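Local coordinates for protein Rio2 kinase (Chaetomium thermophilum, PDB 4GYI) that binds ADP and magnesium, carries an aspartyl phosphate, and is probably an atypical RIO-type protein kinase with an ATPase-dependent role in maturation of the pre-40S ribosomal subunit, at residues A22-S27 with Q183-I188; R7-L12 with L85-H90; P205-L210 with R287-V292; E241-A244 with S248-T251; L144-T149 with I336-E341. All coordinates share one frame; numbering follows the deposited sequence.

Contact 1. Residues A22-S27 with Q183-I188; sequences AVEMGS and QSRHTI. With EDO (1,2-ethanediol), chain E.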
# COMPACT_ATOMS: atom_id res chain seq x y z
N ALA A 22 23.97 -2.48 -2.81
CA ALA A 22 24.75 -3.64 -2.38
C ALA A 22 24.36 -4.11 -0.99
O ALA A 22 24.37 -5.31 -0.70
CB ALA A 22 26.26 -3.34 -2.44
N VAL A 23 24.06 -3.17 -0.10
CA VAL A 23 23.61 -3.55 1.24
C VAL A 23 22.24 -4.22 1.14
O VAL A 23 21.97 -5.23 1.80
CB VAL A 23 23.53 -2.34 2.18
CG1 VAL A 23 22.90 -2.74 3.50
CG2 VAL A 23 24.92 -1.75 2.39
N GLU A 24 21.39 -3.67 0.29
CA GLU A 24 20.10 -4.28 0.06
C GLU A 24 20.25 -5.73 -0.43
O GLU A 24 19.59 -6.63 0.09
CB GLU A 24 19.27 -3.47 -0.94
CG GLU A 24 17.88 -4.07 -1.15
CD GLU A 24 17.14 -3.45 -2.32
OE1 GLU A 24 17.80 -2.99 -3.27
OE2 GLU A 24 15.90 -3.43 -2.28
N MET A 25 21.09 -5.96 -1.42
CA MET A 25 21.22 -7.30 -2.00
C MET A 25 21.82 -8.29 -1.03
O MET A 25 21.43 -9.45 -1.00
CB MET A 25 22.04 -7.27 -3.27
CG MET A 25 21.29 -6.80 -4.49
SD MET A 25 22.45 -6.37 -5.80
CE MET A 25 21.31 -5.88 -7.10
N GLY A 26 22.77 -7.82 -0.24
CA GLY A 26 23.44 -8.66 0.74
C GLY A 26 22.60 -8.99 1.96
O GLY A 26 22.93 -9.89 2.71
N SER A 27 21.52 -8.25 2.16
CA SER A 27 20.64 -8.52 3.29
C SER A 27 19.53 -9.48 2.90
O SER A 27 18.63 -9.74 3.68
CB SER A 27 20.07 -7.24 3.90
OG SER A 27 19.45 -6.43 2.93
N GLN A 183 5.40 -0.17 -9.42
CA GLN A 183 5.54 -0.72 -8.08
C GLN A 183 7.00 -1.03 -7.83
O GLN A 183 7.66 -1.65 -8.66
CB GLN A 183 4.67 -1.98 -7.94
CG GLN A 183 4.67 -2.59 -6.54
CD GLN A 183 5.83 -3.54 -6.30
OE1 GLN A 183 6.15 -4.37 -7.14
NE2 GLN A 183 6.49 -3.39 -5.15
N SER A 184 7.53 -0.59 -6.70
CA SER A 184 8.90 -0.99 -6.36
C SER A 184 9.02 -1.25 -4.87
O SER A 184 8.67 -0.40 -4.06
CB SER A 184 9.90 0.07 -6.79
OG SER A 184 11.22 -0.30 -6.39
N ARG A 185 9.50 -2.44 -4.51
CA ARG A 185 9.67 -2.80 -3.11
C ARG A 185 8.36 -2.61 -2.32
O ARG A 185 7.33 -3.21 -2.64
CB ARG A 185 10.84 -2.01 -2.51
CG ARG A 185 12.16 -2.32 -3.18
CD ARG A 185 13.16 -1.20 -2.96
NE ARG A 185 14.49 -1.51 -3.48
CZ ARG A 185 14.94 -1.14 -4.68
NH1 ARG A 185 14.17 -0.47 -5.52
NH2 ARG A 185 16.16 -1.46 -5.03
N HIS A 186 8.38 -1.73 -1.31
CA HIS A 186 7.19 -1.48 -0.48
C HIS A 186 6.32 -0.31 -0.98
O HIS A 186 5.51 0.23 -0.23
CB HIS A 186 7.60 -1.22 0.97
CG HIS A 186 8.54 -0.07 1.16
ND1 HIS A 186 9.58 0.20 0.29
CD2 HIS A 186 8.63 0.87 2.14
CE1 HIS A 186 10.26 1.26 0.72
NE2 HIS A 186 9.69 1.68 1.83
N THR A 187 6.49 0.08 -2.24
CA THR A 187 5.85 1.32 -2.69
C THR A 187 5.00 1.12 -3.93
O THR A 187 5.25 0.22 -4.72
CB THR A 187 6.89 2.44 -2.95
OG1 THR A 187 7.62 2.16 -4.15
CG2 THR A 187 7.85 2.55 -1.80
N ILE A 188 4.00 1.97 -4.09
CA ILE A 188 3.22 1.95 -5.31
C ILE A 188 3.07 3.37 -5.78
O ILE A 188 2.85 4.25 -4.96
CB ILE A 188 1.81 1.38 -5.10
CG1 ILE A 188 1.88 -0.10 -4.72
CG2 ILE A 188 0.96 1.56 -6.37
CD1 ILE A 188 0.51 -0.72 -4.49
C1 EDO E . 11.40 -5.08 -5.47
O1 EDO E . 11.08 -6.04 -4.45
C2 EDO E . 10.24 -4.92 -6.44
O2 EDO E . 9.00 -5.26 -5.80
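Glu-24 and Arg-185 approach from opposite directions, their carboxylate and guanidinium lying almost in one plane, 18° apart. The arginine presents its side rather than its end: NE of Arg-185 reaches OE2 of Glu-24 at 2.7 Å, while NH2 of Arg-185 lies 2.9 Å from OE1 of Glu-24 in a nearly straight bond (177°). OE1 uses its syn lone pair; OE2 is also met on the syn side, but from out of the carboxylate plane. Glu-24 has CG anti to its backbone nitrogen (chi1 -178°) and an extended chain leaving helix 14-26, and Arg-185 is stretched from CG to NE as it leaves the type II' beta turn, Ser-184 to Thr-187, that joins strands 180-184 and 187-191. The remaining guanidinium nitrogen, NH1, bonds to Thr-89 on helix 79-92 and weakly to Ser-184 OG within the turn. Just before the turn, an ethanediol, probably from the crystallisation liquor, is bound by Gln-183 and Arg-157. The bidentate bridge thus ties the N-terminal helical domain to the kinase sheet and, with the bond to Thr-89, should fix the guanidinium's rotation and partly neutralise two surface charges.

Contact 2. Residues R7-L12 with L85-H90; sequences RAMRHL and LALHTH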
# COMPACT_ATOMS: atom_id res chain seq x y z
N ARG A 7 15.84 15.17 1.43
CA ARG A 7 16.88 16.18 1.25
C ARG A 7 18.20 15.58 0.75
O ARG A 7 18.80 16.08 -0.20
CB ARG A 7 17.14 16.95 2.56
CG ARG A 7 15.97 17.78 3.09
CD ARG A 7 16.39 18.57 4.33
NE ARG A 7 15.30 19.35 4.91
CZ ARG A 7 15.44 20.20 5.92
NH1 ARG A 7 16.64 20.38 6.47
NH2 ARG A 7 14.39 20.87 6.39
N ALA A 8 18.63 14.50 1.39
CA ALA A 8 19.93 13.89 1.09
C ALA A 8 19.97 13.25 -0.28
O ALA A 8 21.04 13.11 -0.88
CB ALA A 8 20.29 12.87 2.15
N MET A 9 18.80 12.87 -0.77
CA MET A 9 18.64 12.18 -2.04
C MET A 9 19.53 12.69 -3.18
O MET A 9 20.01 11.90 -4.00
CB MET A 9 17.18 12.27 -2.48
CG MET A 9 16.86 11.43 -3.66
SD MET A 9 15.81 10.08 -3.15
CE MET A 9 15.86 9.09 -4.64
N ARG A 10 19.76 14.00 -3.21
CA ARG A 10 20.59 14.59 -4.26
C ARG A 10 22.08 14.70 -3.91
O ARG A 10 22.92 14.79 -4.81
CB ARG A 10 20.04 15.94 -4.71
CG ARG A 10 18.94 15.79 -5.73
CD ARG A 10 17.65 16.37 -5.23
NE ARG A 10 17.49 17.77 -5.62
CZ ARG A 10 17.64 18.80 -4.80
NH1 ARG A 10 17.96 18.60 -3.52
NH2 ARG A 10 17.47 20.03 -5.25
N HIS A 11 22.40 14.70 -2.62
CA HIS A 11 23.79 14.62 -2.19
C HIS A 11 24.44 13.30 -2.62
O HIS A 11 25.66 13.22 -2.75
CB HIS A 11 23.90 14.78 -0.67
CG HIS A 11 23.69 16.18 -0.18
ND1 HIS A 11 23.28 16.47 1.11
CD2 HIS A 11 23.83 17.38 -0.80
CE1 HIS A 11 23.18 17.78 1.25
NE2 HIS A 11 23.51 18.35 0.11
N LEU A 12 23.63 12.27 -2.83
CA LEU A 12 24.16 10.93 -3.08
C LEU A 12 24.76 10.76 -4.47
O LEU A 12 24.14 11.12 -5.47
CB LEU A 12 23.09 9.86 -2.83
CG LEU A 12 22.58 9.83 -1.39
CD1 LEU A 12 21.44 8.84 -1.23
CD2 LEU A 12 23.70 9.46 -0.45
N LEU A 85 15.91 3.78 -1.94
CA LEU A 85 16.09 2.82 -3.02
C LEU A 85 14.84 2.73 -3.89
O LEU A 85 14.94 2.69 -5.11
CB LEU A 85 16.45 1.44 -2.49
CG LEU A 85 17.89 1.31 -2.01
CD1 LEU A 85 18.08 0.01 -1.25
CD2 LEU A 85 18.85 1.40 -3.20
N ALA A 86 13.66 2.71 -3.26
CA ALA A 86 12.41 2.70 -4.01
C ALA A 86 12.27 3.94 -4.88
O ALA A 86 11.92 3.84 -6.04
CB ALA A 86 11.21 2.58 -3.06
N LEU A 87 12.52 5.11 -4.30
CA LEU A 87 12.41 6.37 -5.04
C LEU A 87 13.36 6.41 -6.22
O LEU A 87 13.01 6.87 -7.30
CB LEU A 87 12.68 7.56 -4.13
CG LEU A 87 11.51 8.10 -3.31
CD1 LEU A 87 12.00 9.15 -2.32
CD2 LEU A 87 10.46 8.69 -4.25
N HIS A 88 14.58 5.93 -6.00
CA HIS A 88 15.61 5.90 -7.04
C HIS A 88 15.14 5.07 -8.23
O HIS A 88 15.30 5.45 -9.39
CB HIS A 88 16.88 5.30 -6.45
CG HIS A 88 18.10 5.55 -7.28
ND1 HIS A 88 18.62 6.81 -7.46
CD2 HIS A 88 18.88 4.70 -7.98
CE1 HIS A 88 19.69 6.73 -8.24
NE2 HIS A 88 19.87 5.46 -8.57
N THR A 89 14.53 3.93 -7.93
CA THR A 89 14.00 3.06 -8.96
C THR A 89 12.87 3.77 -9.71
O THR A 89 12.82 3.72 -10.94
CB THR A 89 13.51 1.73 -8.36
OG1 THR A 89 14.64 1.03 -7.82
CG2 THR A 89 12.83 0.85 -9.40
N HIS A 90 11.97 4.43 -8.99
CA HIS A 90 10.90 5.17 -9.65
C HIS A 90 11.45 6.32 -10.51
O HIS A 90 10.94 6.60 -11.58
CB HIS A 90 9.90 5.73 -8.64
CG HIS A 90 9.09 4.69 -7.93
ND1 HIS A 90 8.37 3.72 -8.59
CD2 HIS A 90 8.88 4.49 -6.61
CE1 HIS A 90 7.76 2.96 -7.71
NE2 HIS A 90 8.05 3.40 -6.50
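Met-9 has CG anti to the backbone nitrogen (chi1 -172°) and then bends at chi2 (110°), a course that carries its thioether across to Leu-87 on helix 79-92. Both residues belong to the N-terminal winged-helix (helix-turn-helix type) region, as in other Rio2 kinases, and the contact lays the chain ahead of helix 14-26 on the last long helix of that region. The methyl end does most of the touching: CE of Met-9 sits 3.6 Å from CB of Leu-87. The two side chains run obliquely to one another, and the sulfur also grazes the leucine, SD of Met-9 lying 4.0 Å from CD1 of Leu-87. Leu-87 itself is buried. No hydrogen bond links the segments, so the join rests on apolar contact alone. Trp-17 of helix 14-26 and Tyr-84 of helix 79-92 also touch Met-9, and Trp-17 stacks on the His-88 ring, so the methionine belongs to a larger patch between the two helices. Elsewhere on helix 79-92, His-90 bonds to Thr-187 of the kinase domain. Beyond Leu-87, the methionine methyl reaches the helix backbone and the next side chain: CE of Met-9 is 3.7 Å from N of His-88 and 4.3 Å from CB of His-88.

Contact 3. Residues P205-L210 with R287-V292; sequences PDPASL and RRFHFV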
# COMPACT_ATOMS: atom_id res chain seq x y z
N PRO A 205 -27.78 14.69 -0.39
CA PRO A 205 -29.24 14.82 -0.38
C PRO A 205 -29.95 13.49 -0.59
O PRO A 205 -31.07 13.35 -0.12
CB PRO A 205 -29.51 15.77 -1.55
CG PRO A 205 -28.23 16.52 -1.74
CD PRO A 205 -27.15 15.52 -1.43
N ASP A 206 -29.31 12.53 -1.27
CA ASP A 206 -29.91 11.21 -1.55
C ASP A 206 -29.02 10.05 -1.09
O ASP A 206 -28.33 9.42 -1.90
CB ASP A 206 -30.22 11.08 -3.04
CG ASP A 206 -31.00 9.81 -3.37
OD1 ASP A 206 -31.53 9.17 -2.44
OD2 ASP A 206 -31.08 9.48 -4.57
N PRO A 207 -29.02 9.75 0.22
CA PRO A 207 -28.20 8.67 0.77
C PRO A 207 -28.51 7.31 0.13
O PRO A 207 -27.60 6.50 -0.06
CB PRO A 207 -28.59 8.65 2.25
CG PRO A 207 -29.08 10.03 2.53
CD PRO A 207 -29.75 10.49 1.26
N ALA A 208 -29.77 7.07 -0.20
CA ALA A 208 -30.21 5.77 -0.71
C ALA A 208 -29.55 5.35 -2.02
O ALA A 208 -29.29 4.17 -2.23
CB ALA A 208 -31.74 5.73 -0.84
N SER A 209 -29.30 6.33 -2.89
CA SER A 209 -28.62 6.06 -4.15
C SER A 209 -27.17 5.70 -3.92
O SER A 209 -26.66 4.75 -4.51
CB SER A 209 -28.66 7.29 -5.06
OG SER A 209 -29.96 7.46 -5.61
N LEU A 210 -26.50 6.47 -3.08
CA LEU A 210 -25.10 6.22 -2.79
C LEU A 210 -24.95 4.86 -2.10
O LEU A 210 -24.08 4.07 -2.46
CB LEU A 210 -24.49 7.35 -1.97
CG LEU A 210 -23.03 7.17 -1.52
CD1 LEU A 210 -22.10 6.98 -2.73
CD2 LEU A 210 -22.55 8.33 -0.64
N ARG A 287 -25.26 6.41 11.18
CA ARG A 287 -24.81 7.52 12.02
C ARG A 287 -24.63 8.85 11.27
O ARG A 287 -24.90 9.92 11.83
CB ARG A 287 -23.56 7.16 12.84
CG ARG A 287 -22.48 6.44 12.08
CD ARG A 287 -21.28 6.08 12.97
NE ARG A 287 -20.30 5.24 12.28
CZ ARG A 287 -19.27 5.71 11.56
NH1 ARG A 287 -19.08 7.01 11.42
NH2 ARG A 287 -18.44 4.86 10.97
N ARG A 288 -24.20 8.79 10.01
CA ARG A 288 -23.91 10.01 9.25
C ARG A 288 -25.13 10.62 8.53
O ARG A 288 -25.31 11.84 8.53
CB ARG A 288 -22.74 9.78 8.28
CG ARG A 288 -22.49 10.91 7.27
CD ARG A 288 -22.08 12.23 7.91
NE ARG A 288 -21.91 13.27 6.89
CZ ARG A 288 -22.81 14.20 6.59
NH1 ARG A 288 -23.98 14.25 7.23
NH2 ARG A 288 -22.56 15.10 5.64
N PHE A 289 -25.97 9.79 7.92
CA PHE A 289 -27.14 10.31 7.20
C PHE A 289 -28.47 9.84 7.78
O PHE A 289 -29.53 10.13 7.22
CB PHE A 289 -27.09 9.93 5.72
CG PHE A 289 -25.76 10.17 5.07
CD1 PHE A 289 -25.31 11.46 4.83
CD2 PHE A 289 -24.96 9.11 4.69
CE1 PHE A 289 -24.09 11.68 4.23
CE2 PHE A 289 -23.74 9.32 4.09
CZ PHE A 289 -23.30 10.60 3.87
N HIS A 290 -28.41 9.13 8.91
CA HIS A 290 -29.61 8.59 9.54
C HIS A 290 -30.44 7.82 8.53
O HIS A 290 -31.66 7.95 8.47
CB HIS A 290 -30.41 9.71 10.21
CG HIS A 290 -29.60 10.48 11.20
ND1 HIS A 290 -29.31 10.00 12.46
CD2 HIS A 290 -28.97 11.68 11.10
CE1 HIS A 290 -28.56 10.88 13.10
NE2 HIS A 290 -28.34 11.90 12.30
N PHE A 291 -29.74 7.02 7.72
CA PHE A 291 -30.36 6.21 6.69
C PHE A 291 -30.20 4.74 7.02
O PHE A 291 -29.13 4.29 7.46
CB PHE A 291 -29.72 6.47 5.33
CG PHE A 291 -30.20 5.55 4.26
CD1 PHE A 291 -31.37 5.80 3.59
CD2 PHE A 291 -29.47 4.41 3.93
CE1 PHE A 291 -31.82 4.93 2.60
CE2 PHE A 291 -29.91 3.54 2.94
CZ PHE A 291 -31.08 3.80 2.28
N VAL A 292 -31.27 3.99 6.79
CA VAL A 292 -31.30 2.57 7.08
C VAL A 292 -32.04 1.89 5.95
O VAL A 292 -33.21 2.19 5.70
CB VAL A 292 -32.05 2.32 8.39
CG1 VAL A 292 -32.39 0.83 8.56
CG2 VAL A 292 -31.25 2.87 9.57
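Pro-207 lies against Phe-289 and Phe-291 where the start of helix 207-223 meets the end of helix 270-289, two helices of the C-terminal lobe of the RIO kinase fold. Apolar contact accounts for the whole join, with no hydrogen bond between the segments. The proline ring reaches both aromatic side chains at their roots: CG of Pro-207 is 3.8 Å from CB of Phe-289, and CB of Pro-207 is 3.9 Å from CB of Phe-291. The side chains of Pro-207 and Phe-289 cross at a slant. Phe-291 has CG anti to its backbone nitrogen (chi1 173°), which sends the ring out along the first turn of helix 207-223, with the backbone nitrogen of Ala-208 over one face, offset toward the rim.

Further ring contacts surround the two phenylalanines. Phe-289 meets Phe-285 edge to face and carries the methylene CG of Arg-288 over the centre of one face, while Phe-291 also meets the ring of Tyr-211.

A side-chain hydrogen bond lies within the proline segment. Asp-206 occupies the N-cap position of helix 207-223, and OG of Ser-209 donates to its OD2 from above the carboxylate plane, at a spacing short enough to be treated with caution.

The tightest approach between the segments belongs to Ala-208, whose CB stands 3.5 Å from CE1 of Phe-291 and 3.7 Å from CZ of Phe-291.

Contact 4. Residues E241-A244 with S248-T251; sequences EKDA and SSIT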
# COMPACT_ATOMS: atom_id res chain seq x y z
N GLU A 241 -19.61 15.64 -9.11
CA GLU A 241 -19.75 16.33 -10.39
C GLU A 241 -21.06 17.10 -10.49
O GLU A 241 -22.14 16.56 -10.22
CB GLU A 241 -19.64 15.36 -11.57
CG GLU A 241 -18.26 14.72 -11.72
CD GLU A 241 -18.31 13.40 -12.46
OE1 GLU A 241 -19.34 13.14 -13.12
OE2 GLU A 241 -17.33 12.63 -12.39
N LYS A 242 -20.97 18.38 -10.85
CA LYS A 242 -22.17 19.15 -11.10
C LYS A 242 -22.81 18.67 -12.40
O LYS A 242 -22.12 18.44 -13.41
CB LYS A 242 -21.87 20.65 -11.17
CG LYS A 242 -21.39 21.25 -9.85
CD LYS A 242 -21.85 22.70 -9.73
CE LYS A 242 -20.95 23.51 -8.80
NZ LYS A 242 -19.61 23.76 -9.41
N ASP A 243 -24.12 18.53 -12.37
CA ASP A 243 -24.87 18.05 -13.52
C ASP A 243 -24.96 19.12 -14.62
O ASP A 243 -25.10 20.31 -14.33
CB ASP A 243 -26.28 17.63 -13.11
CG ASP A 243 -27.05 17.01 -14.25
OD1 ASP A 243 -26.56 16.02 -14.82
OD2 ASP A 243 -28.14 17.54 -14.59
N ALA A 244 -24.89 18.66 -15.87
CA ALA A 244 -24.90 19.54 -17.04
C ALA A 244 -26.12 20.44 -17.10
O ALA A 244 -26.02 21.59 -17.54
CB ALA A 244 -24.80 18.72 -18.32
N SER A 248 -27.13 22.71 -9.19
CA SER A 248 -27.59 22.42 -7.84
C SER A 248 -27.44 20.94 -7.50
O SER A 248 -27.03 20.59 -6.39
CB SER A 248 -29.06 22.83 -7.66
OG SER A 248 -29.92 21.71 -7.75
N SER A 249 -27.76 20.06 -8.45
CA SER A 249 -27.63 18.62 -8.22
C SER A 249 -26.21 18.13 -8.46
O SER A 249 -25.56 18.51 -9.43
CB SER A 249 -28.62 17.83 -9.07
OG SER A 249 -28.36 18.02 -10.44
N ILE A 250 -25.73 17.29 -7.56
CA ILE A 250 -24.37 16.80 -7.63
C ILE A 250 -24.46 15.29 -7.76
O ILE A 250 -25.08 14.63 -6.93
CB ILE A 250 -23.62 17.16 -6.33
CG1 ILE A 250 -23.86 18.64 -5.98
CG2 ILE A 250 -22.13 16.84 -6.43
CD1 ILE A 250 -23.28 19.62 -6.97
N THR A 251 -23.86 14.74 -8.81
CA THR A 251 -23.76 13.30 -8.93
C THR A 251 -22.51 12.83 -8.20
O THR A 251 -21.44 13.44 -8.30
CB THR A 251 -23.73 12.81 -10.40
OG1 THR A 251 -22.50 13.21 -11.01
CG2 THR A 251 -24.89 13.39 -11.17
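A beta hairpin of the RIO kinase domain brings Glu-241 alongside Thr-251, at the turn end of antiparallel strands 236-242 and 250-256. These two residues form a hydrogen-bonded pair: N of Glu-241 donates to O of Thr-251 at 3.0 Å, and N of Thr-251 returns to O of Glu-241 at 2.9 Å. Lys-242 and Ile-250 follow as a non-hydrogen-bonded pair. One further backbone bond continues past the strand ends, N of Asp-243 lying 3.3 Å from O of Ser-249.

The carbonyl oxygen of Glu-241 is approached by more than one group. Besides the amide of Thr-251, CA of Ile-250 makes a CA-H...O contact with it at 3.4 Å, and OG1 of Thr-251 adds a weak bond. That hydroxyl stands between the backbone nitrogen and carbonyl carbon of its own residue (chi1 69°), which turns it to the neighbouring strand and sets OG1 of Thr-251 3.6 Å from CB of Glu-241. On the face opposite Glu-241 and Thr-251, Lys-242 and Ile-250 lie side by side and point the same way, CG of Lys-242 touching CD1 of Ile-250 at 3.8 Å. Near the turn, CB of Asp-243 packs on OG of Ser-249 at 3.4 Å, while that hydroxyl has its hydrogen bond with the backbone oxygen of Asp-246.

The turn projects at the surface. The hairpin makes up two strands of a three-stranded sheet, with 236-242 in the middle between 250-256 and the short strand 196-197.

Contact 5. Residues L144-T149 with I336-E341; sequences LRNRST and IREQQE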
# COMPACT_ATOMS: atom_id res chain seq x y z
N LEU A 144 7.33 -2.28 15.93
CA LEU A 144 7.13 -3.30 16.93
C LEU A 144 8.25 -4.33 16.85
O LEU A 144 8.46 -4.95 15.80
CB LEU A 144 5.78 -3.97 16.69
CG LEU A 144 5.49 -5.15 17.62
CD1 LEU A 144 5.52 -4.63 19.02
CD2 LEU A 144 4.13 -5.74 17.30
N ARG A 145 8.96 -4.52 17.95
CA ARG A 145 10.13 -5.40 17.94
C ARG A 145 9.85 -6.90 18.14
O ARG A 145 10.74 -7.62 18.60
CB ARG A 145 11.18 -4.93 18.95
CG ARG A 145 12.36 -4.21 18.33
CD ARG A 145 12.17 -2.70 18.27
NE ARG A 145 12.72 -2.03 19.45
CZ ARG A 145 12.89 -0.72 19.56
NH1 ARG A 145 12.57 0.09 18.55
NH2 ARG A 145 13.38 -0.21 20.68
N ASN A 146 8.66 -7.39 17.81
CA ASN A 146 8.47 -8.84 17.76
C ASN A 146 8.97 -9.40 16.43
O ASN A 146 8.96 -10.60 16.22
CB ASN A 146 7.03 -9.26 18.01
CG ASN A 146 6.07 -8.75 16.95
OD1 ASN A 146 6.48 -8.07 16.01
ND2 ASN A 146 4.80 -9.06 17.11
N ARG A 147 9.37 -8.50 15.54
CA ARG A 147 9.99 -8.88 14.27
C ARG A 147 11.21 -8.02 14.03
O ARG A 147 11.28 -6.89 14.50
CB ARG A 147 9.00 -8.70 13.11
CG ARG A 147 7.84 -9.66 13.19
CD ARG A 147 6.87 -9.39 12.10
NE ARG A 147 5.49 -9.61 12.51
CZ ARG A 147 4.69 -10.49 11.93
NH1 ARG A 147 5.16 -11.24 10.95
NH2 ARG A 147 3.43 -10.61 12.32
N SER A 148 12.17 -8.54 13.27
CA SER A 148 13.33 -7.75 12.89
C SER A 148 12.95 -6.75 11.82
O SER A 148 11.87 -6.82 11.22
CB SER A 148 14.42 -8.65 12.32
OG SER A 148 14.04 -9.07 11.02
N THR A 149 13.86 -5.81 11.59
CA THR A 149 13.70 -4.77 10.59
C THR A 149 13.49 -5.36 9.20
O THR A 149 12.61 -4.93 8.44
CB THR A 149 14.94 -3.83 10.59
OG1 THR A 149 14.92 -3.05 11.79
CG2 THR A 149 14.92 -2.90 9.41
N ILE A 336 -1.15 -8.46 8.55
CA ILE A 336 -2.29 -7.57 8.36
C ILE A 336 -3.38 -7.74 9.41
O ILE A 336 -3.88 -6.75 9.95
CB ILE A 336 -2.88 -7.69 6.95
CG1 ILE A 336 -2.04 -6.87 5.98
CG2 ILE A 336 -4.33 -7.22 6.92
CD1 ILE A 336 -2.52 -6.93 4.53
N ARG A 337 -3.72 -8.98 9.71
CA ARG A 337 -4.78 -9.26 10.66
C ARG A 337 -4.36 -8.68 12.01
O ARG A 337 -5.15 -8.05 12.70
CB ARG A 337 -5.03 -10.76 10.75
CG ARG A 337 -6.39 -11.15 11.28
CD ARG A 337 -6.54 -12.68 11.37
NE ARG A 337 -5.45 -13.29 12.13
CZ ARG A 337 -4.61 -14.20 11.65
NH1 ARG A 337 -4.73 -14.64 10.40
NH2 ARG A 337 -3.65 -14.69 12.42
N GLU A 338 -3.09 -8.88 12.35
CA GLU A 338 -2.50 -8.28 13.55
C GLU A 338 -2.62 -6.75 13.57
O GLU A 338 -2.93 -6.18 14.60
CB GLU A 338 -1.03 -8.70 13.67
CG GLU A 338 -0.26 -8.06 14.82
CD GLU A 338 1.22 -8.45 14.82
OE1 GLU A 338 1.85 -8.40 15.90
OE2 GLU A 338 1.76 -8.80 13.75
N GLN A 339 -2.37 -6.09 12.44
CA GLN A 339 -2.50 -4.64 12.38
C GLN A 339 -3.93 -4.18 12.66
O GLN A 339 -4.15 -3.29 13.49
CB GLN A 339 -2.08 -4.09 11.01
CG GLN A 339 -0.64 -4.33 10.63
CD GLN A 339 0.29 -3.22 11.10
OE1 GLN A 339 1.49 -3.45 11.31
NE2 GLN A 339 -0.24 -2.01 11.24
N GLN A 340 -4.90 -4.77 11.97
CA GLN A 340 -6.28 -4.30 12.07
C GLN A 340 -6.96 -4.75 13.36
O GLN A 340 -7.86 -4.08 13.87
CB GLN A 340 -7.10 -4.64 10.80
CG GLN A 340 -7.15 -6.12 10.39
CD GLN A 340 -7.79 -6.34 9.01
OE1 GLN A 340 -7.80 -5.45 8.16
NE2 GLN A 340 -8.32 -7.55 8.79
N GLU A 341 -6.50 -5.87 13.91
CA GLU A 341 -7.03 -6.41 15.17
C GLU A 341 -6.70 -5.50 16.35
O GLU A 341 -7.40 -5.51 17.37
CB GLU A 341 -6.46 -7.80 15.43
CG GLU A 341 -7.23 -8.61 16.45
CD GLU A 341 -8.58 -9.06 15.94
OE1 GLU A 341 -9.49 -9.29 16.76
OE2 GLU A 341 -8.72 -9.17 14.70
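The backbones that carry Asn-146 and Arg-147 on one side and Glu-338 on the other keep well apart. Residues 144-149 form an irregular loop that runs from strand 142-143 into helix 149-172, residues 336-341 are a stretch of helix 326-341, and the nearest CA atoms, those of Leu-144 and Gln-339, are 10.7 Å apart, so side chains alone span the gap. Glu-338 supplies much of the reach, its CG anti to the backbone nitrogen (chi1 175°) and its chain extended beyond. The carboxylate then divides its oxygens between two loop residues. OE2 of Glu-338 receives NH2 of Arg-147 at 2.8 Å in a salt bridge; the oxygen lies at the guanidinium edge, tilted from its plane, and is met on the syn side. OE1 of Glu-338 takes a hydrogen bond of 3.3 Å from ND2 of Asn-146, through its syn lone pair and within the amide plane. Neither group is coplanar with the carboxylate: the guanidinium is turned 44° from it and the amide 49°. Leu-144 adds a light touch, CD2 of Leu-144 lying 3.8 Å from OE1 of Glu-338. Trp-152 of helix 149-172 touches both Asn-146 and Arg-147. Two donors from neighbouring loop residues should hold the carboxylate against rotation. The arrangement is a surface salt bridge with an added hydrogen bond, joining a RIO kinase domain loop to the C-terminal helix of the modelled chain.

In the fold
Helix 79-92, which carries one side of contact 2, also bonds to the turn of contact 1, so the two contacts touch through hydrogen bonds. Contact 1 bridges the N-terminal helical region to the kinase sheet by charge at the surface, whereas contact 2 packs inside that region through partly buried apolar groups. Contacts 3 and 4 lie on the far side of the chain from contact 1, their own centres about 18 Å apart; one packs a helix start against a helix end through proline and aromatic groups, the other pairs strands through backbone bonds. Contact 5 resembles contact 1 in its arginine-glutamate bridge, but bonds a loop to the C-terminal helix. None of the five is a deep core contact.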